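Local coordinates for arginine 3rd transport system periplasmic binding protein (Legionella pneumophila subsp. pneumophila str. Philadelphia 1, PDB 3KZG) that probably binds arginine in the periplasm and delivers it to an ABC-type import system, at residues F81-S92 with K186-A197; L5-F16 with E63-M71. All blocks are in the same frame, centred on the assembly; numbering follows the deposited sequence.

Interaction 1 of 2, residues F81-S92 with K186-A197; sequences FIFSLPYMESNS and KISIGEGYSIMA
Tyr87 and Tyr193 meet where the two chain passages that form the hinge of this type II periplasmic binding protein run antiparallel, joining one lobe to the other. Tyr87 N donates to Tyr193 O (2.9 Å), and Tyr193 N returns a bond to Met88 O. The Tyr87 side chain is folded over its own backbone, with CG wedged between N and the carbonyl carbon (chi1 54°). This lays the ring over Tyr193: Tyr193 O sits above one face, toward the rim, and Tyr193 CB lies 3.8 Å from Tyr87 CZ. The Tyr193 ring in turn takes Ser90 CB over one face, 3.8 Å from its centroid, and Met88 CG at its edge.

Toward one end, the selenomethionine Met196 works between two phenylalanines. Bent at chi3 (70°), it brings CE over the centre of the Phe81 ring, 4.2 Å from the centroid, while its SE lies 3.6 Å from Phe83 CE1, a Met-aromatic contact on both rings. A serine pair follows. Ser194 OG donates to Ser84 O from above the carbonyl plane, and Ser84 OG accepts Ile195 N while giving its own proton to Leu85 O. At the far end Ser92 and Ile187 exchange two backbone bonds, and in the middle Gly192 N reaches Ser90 OG (2.9 Å).

Further out, Phe81 and Met196 rest on helix 55-60, Ile82 and Ala197 on helix 202-217, and Ser92 OG bonds to Gln124. Leu85 and Pro86 also pack against Pro86 and Leu85 of the second subunit. Tyr87 OH makes a weak hydrogen bond to Asp30 and also meets a water at 2.8 Å; that water donates to Ser194 O at 2.9 Å, linking the hydroxyl of Tyr87 to the backbone of segment 186-197.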
loop_
_atom_site.group_PDB
_atom_site.type_symbol
_atom_site.label_atom_id
_atom_site.label_comp_id
_atom_site.label_asym_id
_atom_site.label_seq_id
_atom_site.Cartn_x
_atom_site.Cartn_y
_atom_site.Cartn_z
ATOM N N PHE A 81 -37.141 3.480 9.370
ATOM C CA PHE A 81 -36.140 4.116 8.526
ATOM C C PHE A 81 -35.252 3.115 7.811
ATOM O O PHE A 81 -35.132 1.959 8.220
ATOM C CB PHE A 81 -35.231 5.013 9.364
ATOM C CG PHE A 81 -35.953 6.092 10.107
ATOM C CD1 PHE A 81 -36.443 7.208 9.437
ATOM C CD2 PHE A 81 -36.142 5.995 11.480
ATOM C CE1 PHE A 81 -37.108 8.215 10.130
ATOM C CE2 PHE A 81 -36.806 6.996 12.181
ATOM C CZ PHE A 81 -37.289 8.106 11.504
ATOM N N ILE A 82 -34.625 3.578 6.738
ATOM C CA ILE A 82 -33.691 2.750 6.008
ATOM C C ILE A 82 -32.326 3.393 6.206
ATOM O O ILE A 82 -32.222 4.602 6.467
ATOM C CB ILE A 82 -34.033 2.646 4.499
ATOM C CG1 ILE A 82 -34.109 4.038 3.867
ATOM C CG2 ILE A 82 -35.342 1.883 4.329
ATOM C CD1 ILE A 82 -34.327 4.015 2.364
ATOM N N PHE A 83 -31.285 2.575 6.098
ATOM C CA PHE A 83 -29.920 3.039 6.292
ATOM C C PHE A 83 -29.043 2.806 5.069
ATOM O O PHE A 83 -29.321 1.940 4.239
ATOM C CB PHE A 83 -29.308 2.312 7.488
ATOM C CG PHE A 83 -29.934 2.673 8.803
ATOM C CD1 PHE A 83 -29.524 3.808 9.493
ATOM C CD2 PHE A 83 -30.928 1.873 9.357
ATOM C CE1 PHE A 83 -30.091 4.138 10.725
ATOM C CE2 PHE A 83 -31.501 2.195 10.584
ATOM C CZ PHE A 83 -31.080 3.331 11.271
ATOM N N SER A 84 -27.985 3.595 4.958
ATOM C CA SER A 84 -27.045 3.435 3.868
ATOM C C SER A 84 -26.082 2.381 4.384
ATOM O O SER A 84 -26.255 1.855 5.488
ATOM C CB SER A 84 -26.262 4.724 3.645
ATOM O OG SER A 84 -25.435 4.973 4.769
ATOM N N LEU A 85 -25.063 2.071 3.595
ATOM C CA LEU A 85 -24.063 1.125 4.061
ATOM C C LEU A 85 -23.420 1.828 5.256
ATOM O O LEU A 85 -23.299 3.057 5.270
ATOM C CB LEU A 85 -23.004 0.891 2.982
ATOM C CG LEU A 85 -23.501 0.357 1.635
ATOM C CD1 LEU A 85 -22.343 0.300 0.639
ATOM C CD2 LEU A 85 -24.120 -1.014 1.837
ATOM N N PRO A 86 -23.027 1.071 6.285
ATOM C CA PRO A 86 -22.400 1.738 7.430
ATOM C C PRO A 86 -21.061 2.302 6.959
ATOM O O PRO A 86 -20.411 1.707 6.096
ATOM C CB PRO A 86 -22.244 0.609 8.444
ATOM C CG PRO A 86 -22.042 -0.602 7.564
ATOM C CD PRO A 86 -23.045 -0.394 6.456
ATOM N N TYR A 87 -20.663 3.455 7.492
ATOM C CA TYR A 87 -19.393 4.064 7.098
ATOM C C TYR A 87 -18.371 3.933 8.206
ATOM O O TYR A 87 -17.253 4.431 8.090
ATOM C CB TYR A 87 -19.577 5.551 6.765
ATOM C CG TYR A 87 -20.231 6.388 7.856
ATOM C CD1 TYR A 87 -19.511 6.829 8.971
ATOM C CD2 TYR A 87 -21.570 6.762 7.753
ATOM C CE1 TYR A 87 -20.123 7.632 9.956
ATOM C CE2 TYR A 87 -22.181 7.555 8.725
ATOM C CZ TYR A 87 -21.464 7.988 9.815
ATOM O OH TYR A 87 -22.093 8.777 10.764
HETATM N N MSE A 88 -18.753 3.257 9.280
HETATM C CA MSE A 88 -17.864 3.101 10.420
HETATM C C MSE A 88 -18.449 2.096 11.409
HETATM O O MSE A 88 -19.671 2.013 11.578
HETATM C CB MSE A 88 -17.682 4.467 11.095
HETATM C CG MSE A 88 -16.777 4.494 12.310
HETATM SE SE MSE A 88 -16.452 6.320 12.908
HETATM C CE MSE A 88 -15.369 5.928 14.475
ATOM N N GLU A 89 -17.582 1.314 12.043
ATOM C CA GLU A 89 -18.043 0.341 13.026
ATOM C C GLU A 89 -18.563 1.102 14.245
ATOM O O GLU A 89 -17.990 2.114 14.632
ATOM C CB GLU A 89 -16.896 -0.580 13.450
ATOM C CG GLU A 89 -17.310 -1.672 14.417
ATOM C CD GLU A 89 -16.170 -2.620 14.764
ATOM O OE1 GLU A 89 -15.249 -2.216 15.505
ATOM O OE2 GLU A 89 -16.199 -3.769 14.282
ATOM N N SER A 90 -19.650 0.624 14.845
ATOM C CA SER A 90 -20.215 1.296 16.011
ATOM C C SER A 90 -19.913 0.551 17.306
ATOM O O SER A 90 -20.259 -0.621 17.462
ATOM C CB SER A 90 -21.735 1.471 15.851
ATOM O OG SER A 90 -22.397 0.229 15.676
ATOM N N ASN A 91 -19.247 1.238 18.229
ATOM C CA ASN A 91 -18.911 0.656 19.525
ATOM C C ASN A 91 -19.257 1.648 20.626
ATOM O O ASN A 91 -19.121 2.850 20.439
ATOM C CB ASN A 91 -17.415 0.336 19.625
ATOM C CG ASN A 91 -16.942 -0.611 18.547
ATOM O OD1 ASN A 91 -16.446 -0.187 17.507
ATOM N ND2 ASN A 91 -17.100 -1.902 18.790
ATOM N N SER A 92 -19.705 1.137 21.766
ATOM C CA SER A 92 -20.028 1.991 22.902
ATOM C C SER A 92 -18.847 1.917 23.869
ATOM O O SER A 92 -17.968 1.059 23.721
ATOM C CB SER A 92 -21.314 1.519 23.592
ATOM O OG SER A 92 -21.156 0.255 24.199
ATOM N N LYS A 186 -13.999 -1.229 24.680
ATOM C CA LYS A 186 -15.140 -0.735 23.919
ATOM C C LYS A 186 -16.104 -1.895 23.697
ATOM O O LYS A 186 -15.688 -3.052 23.690
ATOM C CB LYS A 186 -14.680 -0.154 22.579
ATOM C CG LYS A 186 -13.903 -1.109 21.691
ATOM C CD LYS A 186 -13.467 -0.398 20.419
ATOM C CE LYS A 186 -12.630 -1.307 19.521
ATOM N NZ LYS A 186 -12.149 -0.576 18.315
ATOM N N ILE A 187 -17.386 -1.589 23.518
ATOM C CA ILE A 187 -18.398 -2.624 23.335
ATOM C C ILE A 187 -19.086 -2.545 21.976
ATOM O O ILE A 187 -19.588 -1.491 21.583
ATOM C CB ILE A 187 -19.493 -2.530 24.425
ATOM C CG1 ILE A 187 -18.854 -2.427 25.815
ATOM C CG2 ILE A 187 -20.414 -3.739 24.345
ATOM C CD1 ILE A 187 -17.975 -3.597 26.186
ATOM N N SER A 188 -19.123 -3.666 21.263
ATOM C CA SER A 188 -19.769 -3.687 19.960
ATOM C C SER A 188 -21.270 -3.505 20.159
ATOM O O SER A 188 -21.883 -4.191 20.971
ATOM C CB SER A 188 -19.505 -5.015 19.247
ATOM O OG SER A 188 -20.036 -4.992 17.931
ATOM N N ILE A 189 -21.860 -2.570 19.429
ATOM C CA ILE A 189 -23.290 -2.343 19.550
ATOM C C ILE A 189 -23.860 -1.911 18.207
ATOM O O ILE A 189 -23.327 -1.017 17.549
ATOM C CB ILE A 189 -23.602 -1.265 20.610
ATOM C CG1 ILE A 189 -25.120 -1.067 20.713
ATOM C CG2 ILE A 189 -22.889 0.032 20.253
ATOM C CD1 ILE A 189 -25.540 -0.010 21.704
ATOM N N GLY A 190 -24.942 -2.559 17.796
ATOM C CA GLY A 190 -25.553 -2.216 16.528
ATOM C C GLY A 190 -24.741 -2.717 15.350
ATOM O O GLY A 190 -23.786 -3.475 15.517
ATOM N N GLU A 191 -25.108 -2.279 14.153
ATOM C CA GLU A 191 -24.420 -2.723 12.948
ATOM C C GLU A 191 -23.665 -1.617 12.214
ATOM O O GLU A 191 -23.538 -1.655 10.989
ATOM C CB GLU A 191 -25.429 -3.391 12.007
ATOM C CG GLU A 191 -26.231 -4.495 12.678
ATOM C CD GLU A 191 -27.176 -5.215 11.728
ATOM O OE1 GLU A 191 -26.703 -5.740 10.699
ATOM O OE2 GLU A 191 -28.391 -5.260 12.017
ATOM N N GLY A 192 -23.167 -0.638 12.967
ATOM C CA GLY A 192 -22.405 0.443 12.364
ATOM C C GLY A 192 -23.114 1.777 12.256
ATOM O O GLY A 192 -24.338 1.830 12.282
ATOM N N TYR A 193 -22.339 2.856 12.146
ATOM C CA TYR A 193 -22.900 4.194 12.004
ATOM C C TYR A 193 -23.245 4.346 10.536
ATOM O O TYR A 193 -22.462 3.977 9.659
ATOM C CB TYR A 193 -21.894 5.277 12.427
ATOM C CG TYR A 193 -21.481 5.215 13.887
ATOM C CD1 TYR A 193 -22.436 5.213 14.902
ATOM C CD2 TYR A 193 -20.131 5.150 14.252
ATOM C CE1 TYR A 193 -22.063 5.140 16.245
ATOM C CE2 TYR A 193 -19.746 5.082 15.593
ATOM C CZ TYR A 193 -20.720 5.075 16.583
ATOM O OH TYR A 193 -20.354 4.991 17.908
ATOM N N SER A 194 -24.423 4.894 10.264
ATOM C CA SER A 194 -24.871 5.035 8.889
ATOM C C SER A 194 -25.740 6.260 8.635
ATOM O O SER A 194 -26.203 6.917 9.567
ATOM C CB SER A 194 -25.636 3.769 8.488
ATOM O OG SER A 194 -26.482 4.005 7.381
ATOM N N ILE A 195 -25.944 6.562 7.360
ATOM C CA ILE A 195 -26.774 7.684 6.946
ATOM C C ILE A 195 -28.207 7.147 6.905
ATOM O O ILE A 195 -28.485 6.145 6.247
ATOM C CB ILE A 195 -26.315 8.197 5.568
ATOM C CG1 ILE A 195 -24.878 8.728 5.689
ATOM C CG2 ILE A 195 -27.237 9.298 5.062
ATOM C CD1 ILE A 195 -24.283 9.190 4.389
HETATM N N MSE A 196 -29.107 7.814 7.624
HETATM C CA MSE A 196 -30.498 7.389 7.730
HETATM C C MSE A 196 -31.457 8.175 6.843
HETATM O O MSE A 196 -31.252 9.356 6.569
HETATM C CB MSE A 196 -30.921 7.499 9.191
HETATM C CG MSE A 196 -32.175 6.754 9.583
HETATM SE SE MSE A 196 -32.380 6.872 11.501
HETATM C CE MSE A 196 -32.820 8.779 11.609
ATOM N N ALA A 197 -32.505 7.505 6.382
ATOM C CA ALA A 197 -33.480 8.154 5.524
ATOM C C ALA A 197 -34.830 7.471 5.646
ATOM O O ALA A 197 -34.951 6.427 6.293
ATOM C CB ALA A 197 -32.999 8.124 4.079
HETATM O O HOH W 1 -24.817 8.708 11.391
#

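Interaction 2 of 2, residues L5-F16 with E63-M71; sequences LTIGTSKFNPPF and EVDLVIASM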
loop_
_atom_site.group_PDB
_atom_site.type_symbol
_atom_site.label_atom_id
_atom_site.label_comp_id
_atom_site.label_asym_id
_atom_site.label_seq_id
_atom_site.Cartn_x
_atom_site.Cartn_y
_atom_site.Cartn_z
ATOM N N LEU A 5 -29.268 19.212 -1.145
ATOM C CA LEU A 5 -29.769 18.393 -0.053
ATOM C C LEU A 5 -29.687 19.098 1.293
ATOM O O LEU A 5 -28.819 19.940 1.520
ATOM C CB LEU A 5 -28.986 17.079 0.016
ATOM C CG LEU A 5 -29.028 16.165 -1.213
ATOM C CD1 LEU A 5 -28.068 14.997 -1.019
ATOM C CD2 LEU A 5 -30.448 15.666 -1.434
ATOM N N THR A 6 -30.611 18.740 2.179
ATOM C CA THR A 6 -30.670 19.290 3.524
ATOM C C THR A 6 -30.439 18.125 4.480
ATOM O O THR A 6 -31.271 17.224 4.586
ATOM C CB THR A 6 -32.053 19.931 3.800
ATOM O OG1 THR A 6 -32.233 21.064 2.936
ATOM C CG2 THR A 6 -32.164 20.377 5.254
ATOM N N ILE A 7 -29.300 18.138 5.165
ATOM C CA ILE A 7 -28.971 17.063 6.089
ATOM C C ILE A 7 -29.084 17.474 7.550
ATOM O O ILE A 7 -28.539 18.489 7.968
ATOM C CB ILE A 7 -27.531 16.534 5.860
ATOM C CG1 ILE A 7 -27.343 16.105 4.404
ATOM C CG2 ILE A 7 -27.262 15.351 6.783
ATOM C CD1 ILE A 7 -27.146 17.252 3.452
ATOM N N GLY A 8 -29.798 16.666 8.320
ATOM C CA GLY A 8 -29.941 16.941 9.733
ATOM C C GLY A 8 -28.836 16.222 10.483
ATOM O O GLY A 8 -28.504 15.082 10.156
ATOM N N THR A 9 -28.253 16.895 11.471
ATOM C CA THR A 9 -27.186 16.320 12.290
ATOM C C THR A 9 -27.394 16.846 13.706
ATOM O O THR A 9 -28.056 17.866 13.890
ATOM C CB THR A 9 -25.794 16.747 11.776
ATOM O OG1 THR A 9 -24.777 16.061 12.520
ATOM C CG2 THR A 9 -25.606 18.250 11.924
ATOM N N SER A 10 -26.851 16.162 14.710
ATOM C CA SER A 10 -27.041 16.614 16.085
ATOM C C SER A 10 -26.266 17.894 16.363
ATOM O O SER A 10 -25.443 18.324 15.552
ATOM C CB SER A 10 -26.624 15.529 17.080
ATOM O OG SER A 10 -25.230 15.327 17.057
ATOM N N LYS A 11 -26.534 18.493 17.519
ATOM C CA LYS A 11 -25.885 19.739 17.902
ATOM C C LYS A 11 -24.545 19.610 18.614
ATOM O O LYS A 11 -23.703 20.493 18.506
ATOM C CB LYS A 11 -26.832 20.572 18.776
ATOM C CG LYS A 11 -27.888 21.324 17.982
ATOM C CD LYS A 11 -28.847 22.073 18.891
ATOM C CE LYS A 11 -29.746 23.007 18.086
ATOM N NZ LYS A 11 -30.810 23.625 18.927
ATOM N N PHE A 12 -24.332 18.522 19.341
ATOM C CA PHE A 12 -23.074 18.390 20.055
ATOM C C PHE A 12 -22.708 16.953 20.409
ATOM O O PHE A 12 -23.328 16.319 21.270
ATOM C CB PHE A 12 -23.124 19.244 21.331
ATOM C CG PHE A 12 -21.794 19.398 22.015
ATOM C CD1 PHE A 12 -20.752 20.086 21.398
ATOM C CD2 PHE A 12 -21.579 18.846 23.274
ATOM C CE1 PHE A 12 -19.512 20.221 22.026
ATOM C CE2 PHE A 12 -20.344 18.974 23.911
ATOM C CZ PHE A 12 -19.308 19.665 23.285
ATOM N N ASN A 13 -21.701 16.435 19.725
ATOM C CA ASN A 13 -21.223 15.089 20.003
ATOM C C ASN A 13 -19.897 14.888 19.300
ATOM O O ASN A 13 -19.752 14.006 18.458
ATOM C CB ASN A 13 -22.228 14.027 19.550
ATOM C CG ASN A 13 -21.782 12.616 19.913
ATOM O OD1 ASN A 13 -21.246 12.383 21.001
ATOM N ND2 ASN A 13 -22.010 11.666 19.008
ATOM N N PRO A 14 -18.910 15.731 19.632
ATOM C CA PRO A 14 -17.590 15.612 19.012
ATOM C C PRO A 14 -17.100 14.183 19.233
ATOM O O PRO A 14 -17.461 13.547 20.225
ATOM C CB PRO A 14 -16.761 16.652 19.770
ATOM C CG PRO A 14 -17.441 16.713 21.122
ATOM C CD PRO A 14 -18.894 16.703 20.737
ATOM N N PRO A 15 -16.258 13.662 18.326
ATOM C CA PRO A 15 -15.740 14.320 17.125
ATOM C C PRO A 15 -16.604 14.170 15.872
ATOM O O PRO A 15 -16.138 14.466 14.776
ATOM C CB PRO A 15 -14.389 13.647 16.942
ATOM C CG PRO A 15 -14.722 12.233 17.287
ATOM C CD PRO A 15 -15.573 12.372 18.541
ATOM N N PHE A 16 -17.844 13.707 16.030
ATOM C CA PHE A 16 -18.742 13.516 14.882
ATOM C C PHE A 16 -19.287 14.839 14.334
ATOM O O PHE A 16 -19.244 15.092 13.131
ATOM C CB PHE A 16 -19.876 12.566 15.273
ATOM C CG PHE A 16 -19.399 11.188 15.622
ATOM C CD1 PHE A 16 -19.079 10.277 14.621
ATOM C CD2 PHE A 16 -19.204 10.819 16.953
ATOM C CE1 PHE A 16 -18.569 9.012 14.937
ATOM C CE2 PHE A 16 -18.694 9.559 17.280
ATOM C CZ PHE A 16 -18.377 8.655 16.265
ATOM N N GLU A 63 -38.322 17.396 7.099
ATOM C CA GLU A 63 -37.716 18.696 7.380
ATOM C C GLU A 63 -36.311 18.652 6.781
ATOM O O GLU A 63 -35.717 19.681 6.451
ATOM C CB GLU A 63 -37.618 18.933 8.893
ATOM C CG GLU A 63 -38.954 19.038 9.616
ATOM C CD GLU A 63 -38.790 19.314 11.103
ATOM O OE1 GLU A 63 -38.125 20.312 11.456
ATOM O OE2 GLU A 63 -39.324 18.539 11.921
ATOM N N VAL A 64 -35.791 17.435 6.652
ATOM C CA VAL A 64 -34.469 17.198 6.089
ATOM C C VAL A 64 -34.529 15.978 5.175
ATOM O O VAL A 64 -35.378 15.104 5.344
ATOM C CB VAL A 64 -33.433 16.935 7.187
ATOM C CG1 VAL A 64 -33.331 18.149 8.096
ATOM C CG2 VAL A 64 -33.822 15.703 7.981
ATOM N N ASP A 65 -33.620 15.917 4.210
ATOM C CA ASP A 65 -33.594 14.798 3.272
ATOM C C ASP A 65 -32.905 13.569 3.844
ATOM O O ASP A 65 -33.315 12.436 3.588
ATOM C CB ASP A 65 -32.885 15.224 1.991
ATOM C CG ASP A 65 -33.578 16.370 1.311
ATOM O OD1 ASP A 65 -34.784 16.226 1.029
ATOM O OD2 ASP A 65 -32.928 17.409 1.061
ATOM N N LEU A 66 -31.857 13.806 4.622
ATOM C CA LEU A 66 -31.082 12.729 5.221
ATOM C C LEU A 66 -30.635 13.111 6.624
ATOM O O LEU A 66 -30.736 14.268 7.026
ATOM C CB LEU A 66 -29.845 12.451 4.362
ATOM C CG LEU A 66 -30.085 12.033 2.914
ATOM C CD1 LEU A 66 -28.788 12.128 2.130
ATOM C CD2 LEU A 66 -30.653 10.618 2.878
ATOM N N VAL A 67 -30.147 12.122 7.364
ATOM C CA VAL A 67 -29.641 12.344 8.710
ATOM C C VAL A 67 -28.337 11.577 8.899
ATOM O O VAL A 67 -28.221 10.416 8.503
ATOM C CB VAL A 67 -30.640 11.878 9.791
ATOM C CG1 VAL A 67 -29.943 11.788 11.139
ATOM C CG2 VAL A 67 -31.802 12.856 9.875
ATOM N N ILE A 68 -27.355 12.258 9.481
ATOM C CA ILE A 68 -26.058 11.671 9.782
ATOM C C ILE A 68 -25.621 12.259 11.120
ATOM O O ILE A 68 -25.334 13.449 11.232
ATOM C CB ILE A 68 -25.005 11.981 8.688
ATOM C CG1 ILE A 68 -23.685 11.286 9.036
ATOM C CG2 ILE A 68 -24.820 13.489 8.521
ATOM C CD1 ILE A 68 -22.636 11.363 7.945
ATOM N N ALA A 69 -25.617 11.412 12.139
ATOM C CA ALA A 69 -25.236 11.815 13.480
ATOM C C ALA A 69 -24.923 10.544 14.239
ATOM O O ALA A 69 -25.718 10.097 15.070
ATOM C CB ALA A 69 -26.386 12.554 14.140
ATOM N N SER A 70 -23.763 9.961 13.941
ATOM C CA SER A 70 -23.338 8.713 14.565
ATOM C C SER A 70 -24.568 7.844 14.819
ATOM O O SER A 70 -24.769 7.334 15.914
ATOM C CB SER A 70 -22.579 8.991 15.879
ATOM O OG SER A 70 -23.390 9.620 16.856
HETATM N N MSE A 71 -25.390 7.678 13.786
HETATM C CA MSE A 71 -26.607 6.882 13.897
HETATM C C MSE A 71 -26.365 5.391 13.742
HETATM O O MSE A 71 -26.040 4.916 12.655
HETATM C CB MSE A 71 -27.618 7.321 12.846
HETATM C CG MSE A 71 -29.010 6.782 13.126
HETATM SE SE MSE A 71 -29.639 7.463 14.833
HETATM C CE MSE A 71 -29.811 9.317 14.298
HETATM O O HOH W 2 -24.122 12.453 17.085
#
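Gly8 is gripped on its N by Leu66 and on its O by Ile68, in the parallel pairing that adds the short strand 66-67 to the strand 4-13, in the sheet of one lobe. Gly8 N donates to Leu66 O (2.9 Å), and Ile68 N donates to Gly8 O (3.1 Å). One step earlier, Thr6 O accepts Asp65 N at 2.7 Å, with Leu66 N adding a weak, longer bond to the same oxygen.

Two side chains extend this ladder. Asp65 OD2 takes Thr6 N on the anti side of its carboxylate (2.9 Å), so Thr6 is held through both its N and its O by one residue. At the other end Thr9 OG1, trans to its own N (chi1 -174°), donates to Ile68 O in the carbonyl plane.

Apolar contacts accompany the pairing. Ile7 CG2 meets Ile68 CG2 at 3.5 Å, and both side chains also touch Met34 of helix 29-40. The Thr6 and Val64 side chains cross at about a right angle, CG2 of the first meeting CG1 of the second.

Past the paired residues the contact turns polar and aromatic. Ser70 CB stands over the centre of the Phe16 ring, 3.8 Å from its centroid. A water accepts from Asn13 ND2 (3.0 Å) and also bonds to Ser70 OG. Asn13 ND2 has its main partner in Asp158, which Ser70 OG reaches more weakly; Ser70 N bonds to Asp30. The chemistry thus changes from a regular backbone ladder to a cluster of hydroxyl, amide and carboxylate beside a ring, consistent with the edge of the ligand cleft in this family.

In the fold
Along the chain the two contacts come in series: interaction 2 closes at Met71, and interaction 1 opens ten residues later at Phe81. Their centres lie 13 Å apart, and segment 186-197 joins them through probable hydrogen bonds from Met196 N to Val67 O and from Ser194 N to Met71 O, both 2.9 Å. Phe16 and Tyr193 add an edge-to-face ring pair. Interaction 2 contributes one pairing to the sheet of one lobe. Interaction 1 starts beside it, at strands 82-83 and 196-197, and leads into strands 91-97 and 180-188 of the other lobe's five-stranded sheet. The hinge thus appears tied to strand 66-67 and the residues after it, beside the probable arginine cleft.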